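Local atomic coordinates of putative modification methylase (Thermus thermophilus, PDB entry 2ZIG), a protein that probably transfers a methyl group from S-adenosyl-L-methionine to the N4 atom of cytosine in DNA. Residues F220-E223 and L224-L228; F200-Q203 and I204-D207; E75-R78 and V79-E82; I119-R122 and C123-G127; V266-Y269 and A270-K274. All blocks are in the same frame, centred on the assembly; numbering follows the deposited sequence.

Contact 1. Residues F220-E223 and L224-L228; sequences FPLE and LAERL
Glu-223 and Arg-227, one turn apart in the first turns of helix 222-232 of this Rossmann-like methyltransferase domain, run side by side in the same direction. Their end groups are twisted against each other, the carboxylate and guanidinium planes lying 69° apart, and the direct salt bridge is long, 3.8 Å from OE2 of Glu-223 to NH2 of Arg-227. Asp-207 provides a further salt bridge to the arginine. Leu-222 and Glu-226 cross obliquely instead, CD2 of the leucine resting 3.4 Å from CG of the glutamate, whose carboxylate goes on to Arg-255. Pro-221 occupies the N-cap, and its carbonyl oxygen receives weak bonds from the amides of Leu-224 and Ala-225. Just before the cap, CG of Phe-220 stands between its own backbone N and carbonyl carbon (chi1 55°). This swings the ring under the helix start, where CE1 lies 3.6 Å from CB of Ala-225, close to Thr-248 of the S-adenosyl-L-methionine site. On the polar flank, water 1 joins the charged pair: it donates to Glu-223 OE2 at 3.0 Å and accepts from Arg-227 NH2 at 2.9 Å, in the plane of the guanidinium.

Contact 2. Residues F200-Q203 and I204-D207; sequences FFRQ and IWDD
Trp-205 reaches back from strand 204-205 to the end of helix 194-200, where its NE1 gives a hydrogen bond of 2.8 Å to the carbonyl oxygen of Phe-200. The bond is fairly straight, 152° at the hydrogen, and the oxygen lies at the edge of the indole, in its plane, while the donor is tilted only modestly from the carbonyl plane. CG of the tryptophan sits beside its own backbone N (chi1 -71°), which turns the five-membered ring back toward the preceding loop. There CG of Arg-202 meets the same edge, 3.8 Å from CD1. The arginine chain then continues past the backbone, with CD 3.2 Å from the carbonyl oxygen of Ile-204. Replacing Trp-205 by a leucine would probably strip the Phe-200 carbonyl of its indole donor and open a gap beside Arg-202. Ile-204 carries its CG1 branch back along the peptide it shares with Gln-203, 3.4 Å from that residue's carbonyl oxygen, and packs on Ile-135 of strand 129-137. The side chain of Gln-203 leaves the backbone extended, CG anti to N (chi1 -176°), and takes its amide to the dimer interface: OE1 accepts from the amide of Glu-166 of the second subunit, and NE2 donates to Pro-133 O. Phe-201 is the centre of an inverse gamma turn, in which Arg-202 N makes a weak bond to Phe-200 O. The carbonyl at the helix terminus thus has the indole N-H as its main donor and a weak backbone bond besides, and the buried indole is paired as the chain enters strand 204-205.

Contact 3. Residues E75-R78 and V79-E82; sequences ELDR and VWRE
The indole of Trp-80 folds back over the preceding turn of helix 66-86 and lies across the carbonyl oxygen of Leu-76. That oxygen stands 3.2 Å above the ring plane, off centre toward the rim, and also accepts the backbone amide of Trp-80 at 2.9 Å. The ring reaches this place because CG is anti to the carbonyl carbon of Trp-80 (chi1 -53°), which tips the indole back toward the start of the helix. NE1 then comes within 3.4 Å of CB of Leu-76. Asp-77 adopts a similar first torsion (chi1 -83°), but the two side chains cross at about a right angle, and the carboxylate plane is inclined 55° to the indole. OD1 faces the edge of the ring, 3.5 Å from CD1 of Trp-80, while OD2 forms a salt bridge to Arg-122 of helix 115-125. Water 2 closes the arrangement: it accepts from Trp-80 NE1 at 2.9 Å, in the ring plane, and donates to Asp-77 OD1 at 2.8 Å. A phenylalanine in place of Trp-80 would probably leave this water without its indole donor and thin the packing on helix 115-125. Arg-81 runs extended from CG to NE beside the backbone, with CG 3.3 Å from Asp-77 O. Val-79 faces another side of the helix, where its side chain meets Pro-242 and Phe-243, near Ala-29 of the S-adenosyl-L-methionine site. Trp-80 itself is wedged between helix 115-125, through Ile-119 and Cys-123, and strand 91-97 of the central sheet, through Leu-93 and Ile-95.

Contact 4. Residues I119-R122 and C123-G127; sequences IQVR and CRKLG
The carbonyl oxygen of Val-121 is gripped by two amides of the next turn. Arg-124 N bonds to it at 3.0 Å, coming from above the carbonyl plane and not on a lone pair, and Lys-125 N adds a weak bond at 3.5 Å. Gln-120 O likewise takes two weak bonds, from the amides of Cys-123 and Arg-124. A more regular link is that of Cys-123 N to Ile-119 O, 3.0 Å long and nearly in line with the carbonyl. On this side SG of the cysteine lies beside its own backbone N (chi1 -83°), which lays the sulfur back along the helix, 4.2 Å from CG2 of Ile-119, in the layer that faces Leu-171 and Gln-173 of strand 167-174. Helix 115-125 ends here in a Schellman motif. Gly-127 takes a positive phi of 107°, at which a CB would be jammed against the carbonyl oxygen of Leu-126, and its amide bonds to Arg-124 O at 2.7 Å. Lys-125 bends at chi2 and at chi4 and runs alongside Val-121 in the same direction, bringing CE within 3.9 Å of CG1. The remaining charges of the turn look to other elements. Arg-122 keeps an extended chain from CG to NE, and its NH1 makes a salt bridge to Asp-74 as well as to Asp-77 of helix 66-86. Arg-124 instead meets Asp-118 of the second subunit in a salt bridge, while Val-121 packs on the same aspartate.

Contact 5. Residues V266-Y269 and A270-K274; sequences VPRY and AQLAK
Tyr-269 and Leu-272 lie side by side, pointing the same way along the first turns of helix 267-280. Their apolar contact is made at the edge of the phenol ring, near its plane, where CD2 is 4.0 Å from CD1 of the leucine. The leucine has CG beside its own backbone N (chi1 -69°), an arrangement that carries its branch back over Arg-268 O, with CG 3.4 Å from that oxygen. One face of the tyrosine ring is covered by Val-266, whose CG1 stands 3.9 Å above the plane, toward the rim. The guanidinium of Arg-268 has Tyr-269 CE2 over one of its faces, while Leu-272 CD1 approaches it obliquely. The smaller residues serve the inner side of the helix: Ala-270 meets Leu-24 and Val-26 of strand 22-26, and Ala-273 also rests on Leu-24. Backbone bonds make up the polar part. Val-266, at the N-cap, accepts Ala-270 N through its carbonyl at 3.0 Å, with the donor close to the line of the C=O. Gln-271 N bonds to Pro-267 O at 3.0 Å, and the tightest of the series is Ala-273 N to Tyr-269 O at 2.7 Å. The amide of Val-266 is itself held by the carboxylate of Glu-264, a residue that binds S-adenosyl-L-methionine in this protein. An acidic residue closing a strand, followed directly by a helix, is the arrangement found at the cofactor site of Rossmann-like methyltransferases, where such a carboxylate usually takes the ribose hydroxyls.

Contacts 1, 3, 4 and 5 are turns of four different helices round the central sheet, each partly buried, with charged side chains on their outer flanks, whereas contact 2 is a buried loop leading into strand 204-205. Contacts 1 and 2 meet directly, through a charged pair and packing on the indole. Contacts 3 and 4 join helices 66-86 and 115-125 in the same way, by charge and apolar packing, on the other side of the chain's centre from contact 1. Contacts 2 and 4 both touch the second subunit, by a side-chain to backbone hydrogen bond from Gln-203 and by a salt bridge from Arg-124. Contact 5 touches none of the others; like contacts 1 and 3, it borders the S-adenosyl-L-methionine site.

Contact 1. Residues F220-E223 and L224-L228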
# COMPACT_ATOMS: atom_id res chain seq x y z
N PHE B 220 14.58 10.62 1.20
CA PHE B 220 14.60 9.85 2.44
C PHE B 220 15.91 9.98 3.20
O PHE B 220 16.97 10.19 2.61
CB PHE B 220 14.25 8.37 2.16
CG PHE B 220 15.13 7.70 1.14
CD1 PHE B 220 16.43 7.35 1.45
CD2 PHE B 220 14.63 7.41 -0.12
CE1 PHE B 220 17.24 6.70 0.50
CE2 PHE B 220 15.43 6.77 -1.07
CZ PHE B 220 16.73 6.42 -0.76
N PRO B 221 15.85 9.87 4.53
CA PRO B 221 17.02 9.97 5.41
C PRO B 221 18.05 8.89 5.14
O PRO B 221 17.73 7.78 4.70
CB PRO B 221 16.42 9.83 6.80
CG PRO B 221 15.05 10.38 6.64
CD PRO B 221 14.62 9.77 5.33
N LEU B 222 19.31 9.22 5.44
CA LEU B 222 20.40 8.29 5.26
C LEU B 222 20.09 7.04 6.11
O LEU B 222 20.25 5.91 5.66
CB LEU B 222 21.71 8.91 5.73
CG LEU B 222 23.01 8.53 5.03
CD1 LEU B 222 24.15 8.77 6.01
CD2 LEU B 222 23.00 7.08 4.59
N GLU B 223 19.64 7.27 7.34
CA GLU B 223 19.35 6.17 8.24
C GLU B 223 18.39 5.14 7.66
O GLU B 223 18.55 3.94 7.89
CB GLU B 223 18.80 6.70 9.56
CG GLU B 223 18.30 5.59 10.47
CD GLU B 223 18.05 6.06 11.88
OE1 GLU B 223 17.43 7.13 12.07
OE2 GLU B 223 18.46 5.33 12.81
N LEU B 224 17.40 5.60 6.92
CA LEU B 224 16.43 4.70 6.31
C LEU B 224 17.14 3.87 5.23
O LEU B 224 16.88 2.68 5.08
CB LEU B 224 15.28 5.51 5.70
CG LEU B 224 14.06 4.77 5.14
CD1 LEU B 224 12.91 5.75 5.00
CD2 LEU B 224 14.38 4.15 3.80
N ALA B 225 18.05 4.50 4.49
CA ALA B 225 18.78 3.77 3.45
C ALA B 225 19.76 2.78 4.08
O ALA B 225 19.90 1.64 3.62
CB ALA B 225 19.52 4.74 2.54
N GLU B 226 20.45 3.21 5.14
CA GLU B 226 21.42 2.32 5.78
C GLU B 226 20.74 1.07 6.33
O GLU B 226 21.29 -0.02 6.26
CB GLU B 226 22.16 3.04 6.90
CG GLU B 226 23.03 4.17 6.41
CD GLU B 226 23.68 4.93 7.53
OE1 GLU B 226 22.97 5.30 8.49
OE2 GLU B 226 24.91 5.17 7.47
N ARG B 227 19.55 1.24 6.87
CA ARG B 227 18.80 0.12 7.42
C ARG B 227 18.47 -0.89 6.31
O ARG B 227 18.62 -2.09 6.49
CB ARG B 227 17.52 0.66 8.08
CG ARG B 227 16.77 -0.31 8.96
CD ARG B 227 15.65 0.39 9.75
NE ARG B 227 16.15 1.22 10.85
CZ ARG B 227 15.37 1.79 11.77
NH1 ARG B 227 14.04 1.64 11.73
NH2 ARG B 227 15.92 2.48 12.77
N LEU B 228 18.05 -0.39 5.15
CA LEU B 228 17.70 -1.27 4.04
C LEU B 228 18.94 -2.02 3.52
O LEU B 228 18.88 -3.23 3.28
CB LEU B 228 17.04 -0.46 2.92
CG LEU B 228 15.67 0.10 3.32
CD1 LEU B 228 15.16 1.12 2.29
CD2 LEU B 228 14.67 -1.07 3.47
O HOH W 1 18.78 2.46 12.05

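Contact 2. Residues F200-Q203 and I204-D207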
# COMPACT_ATOMS: atom_id res chain seq x y z
N PHE B 200 14.58 -3.66 12.96
CA PHE B 200 14.50 -3.50 11.51
C PHE B 200 13.44 -4.36 10.81
O PHE B 200 12.66 -3.86 10.00
CB PHE B 200 15.84 -3.81 10.84
CG PHE B 200 16.97 -2.97 11.32
CD1 PHE B 200 16.76 -1.82 12.07
CD2 PHE B 200 18.28 -3.31 10.96
CE1 PHE B 200 17.82 -1.03 12.47
CE2 PHE B 200 19.35 -2.52 11.36
CZ PHE B 200 19.12 -1.38 12.11
N PHE B 201 13.45 -5.66 11.11
CA PHE B 201 12.51 -6.56 10.48
C PHE B 201 11.11 -6.56 11.09
O PHE B 201 10.71 -7.50 11.78
CB PHE B 201 13.07 -7.99 10.44
CG PHE B 201 14.21 -8.16 9.48
CD1 PHE B 201 15.51 -7.88 9.86
CD2 PHE B 201 13.96 -8.54 8.15
CE1 PHE B 201 16.57 -7.96 8.93
CE2 PHE B 201 15.00 -8.62 7.22
CZ PHE B 201 16.30 -8.34 7.61
N ARG B 202 10.38 -5.49 10.84
CA ARG B 202 9.01 -5.33 11.31
C ARG B 202 8.33 -4.59 10.17
O ARG B 202 9.01 -4.00 9.34
CB ARG B 202 8.96 -4.54 12.61
CG ARG B 202 9.61 -3.18 12.54
CD ARG B 202 9.35 -2.44 13.85
NE ARG B 202 9.98 -3.10 14.98
CZ ARG B 202 9.39 -3.29 16.16
NH1 ARG B 202 10.05 -3.89 17.14
NH2 ARG B 202 8.14 -2.89 16.35
N GLN B 203 7.00 -4.61 10.13
CA GLN B 203 6.32 -3.97 9.02
C GLN B 203 6.12 -2.46 9.11
O GLN B 203 5.79 -1.83 8.11
CB GLN B 203 4.98 -4.69 8.74
CG GLN B 203 4.25 -4.14 7.52
CD GLN B 203 3.34 -5.15 6.85
OE1 GLN B 203 2.61 -5.89 7.51
NE2 GLN B 203 3.35 -5.16 5.53
N ILE B 204 6.32 -1.88 10.28
CA ILE B 204 6.16 -0.43 10.42
C ILE B 204 7.37 0.21 11.10
O ILE B 204 7.81 -0.24 12.16
CB ILE B 204 4.87 -0.09 11.22
CG1 ILE B 204 3.65 -0.65 10.48
CG2 ILE B 204 4.71 1.43 11.36
CD1 ILE B 204 2.32 -0.37 11.18
N TRP B 205 7.93 1.23 10.45
CA TRP B 205 9.07 1.96 11.00
C TRP B 205 8.56 3.33 11.43
O TRP B 205 8.18 4.15 10.59
CB TRP B 205 10.18 2.13 9.94
CG TRP B 205 10.91 0.86 9.60
CD1 TRP B 205 10.77 -0.36 10.21
CD2 TRP B 205 11.93 0.70 8.60
NE1 TRP B 205 11.64 -1.26 9.65
CE2 TRP B 205 12.36 -0.65 8.67
CE3 TRP B 205 12.52 1.55 7.66
CZ2 TRP B 205 13.36 -1.16 7.82
CZ3 TRP B 205 13.51 1.05 6.82
CH2 TRP B 205 13.92 -0.30 6.90
N ASP B 206 8.55 3.58 12.73
CA ASP B 206 8.07 4.86 13.23
C ASP B 206 9.13 5.64 13.98
O ASP B 206 8.84 6.65 14.63
CB ASP B 206 6.85 4.64 14.14
CG ASP B 206 7.20 3.91 15.42
OD1 ASP B 206 8.33 3.38 15.53
OD2 ASP B 206 6.34 3.84 16.32
N ASP B 207 10.37 5.17 13.89
CA ASP B 207 11.48 5.81 14.58
C ASP B 207 12.42 6.60 13.66
O ASP B 207 13.54 6.93 14.05
CB ASP B 207 12.29 4.76 15.34
CG ASP B 207 12.83 3.67 14.43
OD1 ASP B 207 12.33 3.52 13.29
OD2 ASP B 207 13.76 2.94 14.86

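Contact 3. Residues E75-R78 and V79-E82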
# COMPACT_ATOMS: atom_id res chain seq x y z
N GLU B 75 7.45 5.22 -17.92
CA GLU B 75 8.87 5.55 -17.90
C GLU B 75 9.55 4.72 -16.83
O GLU B 75 10.60 4.11 -17.07
CB GLU B 75 9.07 7.04 -17.60
CG GLU B 75 8.53 7.97 -18.66
CD GLU B 75 8.67 9.44 -18.26
OE1 GLU B 75 9.80 9.85 -17.90
OE2 GLU B 75 7.66 10.18 -18.33
N LEU B 76 8.94 4.68 -15.65
CA LEU B 76 9.48 3.91 -14.54
C LEU B 76 9.61 2.44 -14.92
O LEU B 76 10.59 1.79 -14.58
CB LEU B 76 8.58 4.03 -13.31
CG LEU B 76 8.27 5.42 -12.73
CD1 LEU B 76 7.40 5.24 -11.49
CD2 LEU B 76 9.56 6.15 -12.37
N ASP B 77 8.60 1.91 -15.61
CA ASP B 77 8.62 0.51 -16.01
C ASP B 77 9.85 0.12 -16.84
O ASP B 77 10.37 -0.98 -16.70
CB ASP B 77 7.34 0.16 -16.78
CG ASP B 77 6.17 -0.15 -15.86
OD1 ASP B 77 6.29 0.10 -14.64
OD2 ASP B 77 5.14 -0.65 -16.35
N ARG B 78 10.31 1.02 -17.70
CA ARG B 78 11.48 0.73 -18.51
C ARG B 78 12.72 0.62 -17.63
O ARG B 78 13.69 -0.06 -17.98
CB ARG B 78 11.67 1.81 -19.58
CG ARG B 78 10.66 1.73 -20.72
CD ARG B 78 11.01 2.76 -21.79
NE ARG B 78 11.05 4.10 -21.23
CZ ARG B 78 11.46 5.18 -21.89
NH1 ARG B 78 11.86 5.08 -23.15
NH2 ARG B 78 11.47 6.37 -21.28
N VAL B 79 12.68 1.31 -16.49
CA VAL B 79 13.78 1.27 -15.54
C VAL B 79 13.69 -0.03 -14.74
O VAL B 79 14.69 -0.73 -14.56
CB VAL B 79 13.72 2.47 -14.57
CG1 VAL B 79 14.82 2.35 -13.53
CG2 VAL B 79 13.85 3.76 -15.36
N TRP B 80 12.49 -0.36 -14.27
CA TRP B 80 12.29 -1.58 -13.49
C TRP B 80 12.68 -2.80 -14.33
O TRP B 80 13.17 -3.80 -13.80
CB TRP B 80 10.82 -1.71 -13.04
CG TRP B 80 10.22 -0.50 -12.32
CD1 TRP B 80 8.92 -0.08 -12.40
CD2 TRP B 80 10.88 0.40 -11.42
NE1 TRP B 80 8.74 1.03 -11.62
CE2 TRP B 80 9.92 1.35 -11.00
CE3 TRP B 80 12.19 0.51 -10.93
CZ2 TRP B 80 10.23 2.39 -10.11
CZ3 TRP B 80 12.49 1.54 -10.04
CH2 TRP B 80 11.51 2.47 -9.65
N ARG B 81 12.47 -2.71 -15.65
CA ARG B 81 12.82 -3.82 -16.56
C ARG B 81 14.32 -4.09 -16.52
O ARG B 81 14.74 -5.23 -16.43
CB ARG B 81 12.42 -3.51 -18.00
CG ARG B 81 10.98 -3.81 -18.33
CD ARG B 81 10.79 -4.03 -19.82
NE ARG B 81 9.38 -4.21 -20.16
CZ ARG B 81 8.45 -3.27 -20.04
NH1 ARG B 81 8.79 -2.06 -19.60
NH2 ARG B 81 7.19 -3.54 -20.35
N GLU B 82 15.12 -3.03 -16.62
CA GLU B 82 16.56 -3.19 -16.58
C GLU B 82 16.99 -3.68 -15.20
O GLU B 82 17.87 -4.53 -15.08
CB GLU B 82 17.27 -1.86 -16.88
CG GLU B 82 17.24 -1.46 -18.35
CD GLU B 82 17.72 -2.58 -19.26
OE1 GLU B 82 18.80 -3.14 -19.01
OE2 GLU B 82 17.00 -2.90 -20.23
O HOH W 2 6.02 1.69 -12.38

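Contact 4. Residues I119-R122 and C123-G127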
# COMPACT_ATOMS: atom_id res chain seq x y z
N ILE B 119 2.79 1.10 -8.87
CA ILE B 119 4.14 0.56 -8.98
C ILE B 119 4.13 -0.94 -8.67
O ILE B 119 4.67 -1.74 -9.43
CB ILE B 119 5.13 1.27 -8.02
CG1 ILE B 119 5.21 2.77 -8.35
CG2 ILE B 119 6.51 0.63 -8.10
CD1 ILE B 119 5.74 3.06 -9.70
N GLN B 120 3.51 -1.31 -7.55
CA GLN B 120 3.44 -2.73 -7.16
C GLN B 120 2.83 -3.58 -8.26
O GLN B 120 3.38 -4.63 -8.61
CB GLN B 120 2.60 -2.92 -5.89
CG GLN B 120 3.36 -2.71 -4.60
CD GLN B 120 2.54 -3.06 -3.38
OE1 GLN B 120 2.78 -4.08 -2.72
NE2 GLN B 120 1.56 -2.24 -3.07
N VAL B 121 1.70 -3.14 -8.79
CA VAL B 121 1.01 -3.88 -9.83
C VAL B 121 1.89 -4.05 -11.08
O VAL B 121 2.13 -5.16 -11.54
CB VAL B 121 -0.31 -3.17 -10.19
CG1 VAL B 121 -0.96 -3.82 -11.41
CG2 VAL B 121 -1.25 -3.23 -9.00
N ARG B 122 2.38 -2.94 -11.61
CA ARG B 122 3.21 -2.99 -12.81
C ARG B 122 4.47 -3.84 -12.64
O ARG B 122 4.95 -4.43 -13.61
CB ARG B 122 3.56 -1.57 -13.24
CG ARG B 122 2.37 -0.81 -13.79
CD ARG B 122 2.67 0.67 -13.90
NE ARG B 122 1.64 1.40 -14.64
CZ ARG B 122 1.67 1.60 -15.96
NH1 ARG B 122 2.68 1.14 -16.68
NH2 ARG B 122 0.69 2.28 -16.54
N CYS B 123 5.00 -3.92 -11.43
CA CYS B 123 6.20 -4.72 -11.19
C CYS B 123 5.91 -6.21 -11.37
O CYS B 123 6.78 -6.96 -11.78
CB CYS B 123 6.78 -4.46 -9.80
SG CYS B 123 7.85 -2.98 -9.70
N ARG B 124 4.69 -6.63 -11.07
CA ARG B 124 4.32 -8.02 -11.24
C ARG B 124 4.37 -8.36 -12.73
O ARG B 124 4.93 -9.38 -13.13
CB ARG B 124 2.92 -8.28 -10.73
CG ARG B 124 2.44 -9.71 -10.94
CD ARG B 124 0.94 -9.77 -10.87
NE ARG B 124 0.48 -9.05 -9.70
CZ ARG B 124 -0.66 -8.38 -9.62
NH1 ARG B 124 -1.49 -8.32 -10.65
NH2 ARG B 124 -0.95 -7.73 -8.51
N LYS B 125 3.80 -7.48 -13.54
CA LYS B 125 3.77 -7.66 -14.99
C LYS B 125 5.19 -7.83 -15.52
O LYS B 125 5.39 -8.37 -16.60
CB LYS B 125 3.13 -6.46 -15.69
CG LYS B 125 1.89 -5.90 -15.01
CD LYS B 125 0.74 -6.88 -15.02
CE LYS B 125 -0.51 -6.24 -14.45
NZ LYS B 125 -0.87 -4.99 -15.19
N LEU B 126 6.16 -7.34 -14.76
CA LEU B 126 7.55 -7.44 -15.17
C LEU B 126 8.24 -8.71 -14.69
O LEU B 126 9.39 -8.97 -15.05
CB LEU B 126 8.34 -6.21 -14.71
CG LEU B 126 7.76 -4.86 -15.15
CD1 LEU B 126 8.75 -3.76 -14.83
CD2 LEU B 126 7.47 -4.88 -16.65
N GLY B 127 7.55 -9.51 -13.87
CA GLY B 127 8.14 -10.74 -13.38
C GLY B 127 8.57 -10.78 -11.92
O GLY B 127 8.96 -11.83 -11.40

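Contact 5. Residues V266-Y269 and A270-K274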
# COMPACT_ATOMS: atom_id res chain seq x y z
N VAL B 266 20.57 14.66 -13.46
CA VAL B 266 21.15 16.00 -13.39
C VAL B 266 22.60 16.07 -12.94
O VAL B 266 22.94 15.72 -11.81
CB VAL B 266 20.30 16.90 -12.44
CG1 VAL B 266 20.89 18.30 -12.39
CG2 VAL B 266 18.85 16.93 -12.91
N PRO B 267 23.49 16.54 -13.83
CA PRO B 267 24.91 16.66 -13.49
C PRO B 267 25.11 17.54 -12.27
O PRO B 267 26.05 17.34 -11.50
CB PRO B 267 25.54 17.23 -14.76
CG PRO B 267 24.39 17.88 -15.48
CD PRO B 267 23.26 16.92 -15.24
N ARG B 268 24.23 18.51 -12.07
CA ARG B 268 24.35 19.40 -10.92
C ARG B 268 24.28 18.58 -9.63
O ARG B 268 25.13 18.70 -8.75
CB ARG B 268 23.22 20.44 -10.92
CG ARG B 268 23.69 21.84 -10.55
CD ARG B 268 23.30 22.29 -9.16
NE ARG B 268 21.89 22.68 -9.10
CZ ARG B 268 21.31 23.23 -8.04
NH1 ARG B 268 22.02 23.48 -6.94
NH2 ARG B 268 20.02 23.51 -8.07
N TYR B 269 23.25 17.74 -9.55
CA TYR B 269 23.00 16.88 -8.40
C TYR B 269 24.08 15.83 -8.22
O TYR B 269 24.46 15.50 -7.09
CB TYR B 269 21.64 16.20 -8.55
CG TYR B 269 20.47 17.17 -8.56
CD1 TYR B 269 19.23 16.80 -9.08
CD2 TYR B 269 20.60 18.45 -8.02
CE1 TYR B 269 18.15 17.68 -9.07
CE2 TYR B 269 19.53 19.34 -8.00
CZ TYR B 269 18.31 18.95 -8.52
OH TYR B 269 17.26 19.84 -8.50
N ALA B 270 24.57 15.28 -9.32
CA ALA B 270 25.63 14.28 -9.24
C ALA B 270 26.85 14.92 -8.60
O ALA B 270 27.57 14.27 -7.84
CB ALA B 270 25.97 13.75 -10.64
N GLN B 271 27.08 16.19 -8.89
CA GLN B 271 28.22 16.91 -8.33
C GLN B 271 27.99 17.14 -6.84
O GLN B 271 28.92 17.13 -6.04
CB GLN B 271 28.42 18.26 -9.01
CG GLN B 271 29.82 18.50 -9.52
CD GLN B 271 30.89 18.24 -8.48
OE1 GLN B 271 30.92 18.86 -7.42
NE2 GLN B 271 31.80 17.33 -8.80
N LEU B 272 26.73 17.35 -6.47
CA LEU B 272 26.40 17.55 -5.07
C LEU B 272 26.61 16.20 -4.39
O LEU B 272 27.11 16.12 -3.26
CB LEU B 272 24.94 18.00 -4.92
CG LEU B 272 24.62 19.41 -5.44
CD1 LEU B 272 23.14 19.69 -5.26
CD2 LEU B 272 25.46 20.45 -4.68
N ALA B 273 26.23 15.14 -5.09
CA ALA B 273 26.38 13.79 -4.59
C ALA B 273 27.84 13.48 -4.26
O ALA B 273 28.14 12.98 -3.18
CB ALA B 273 25.87 12.80 -5.63
N LYS B 274 28.73 13.78 -5.20
CA LYS B 274 30.16 13.54 -5.00
C LYS B 274 30.70 14.28 -3.78
O LYS B 274 31.48 13.72 -3.02
CB LYS B 274 30.96 13.98 -6.23
CG LYS B 274 32.44 14.16 -5.94
CD LYS B 274 33.26 14.48 -7.19
CE LYS B 274 33.37 13.28 -8.11
NZ LYS B 274 34.46 13.43 -9.12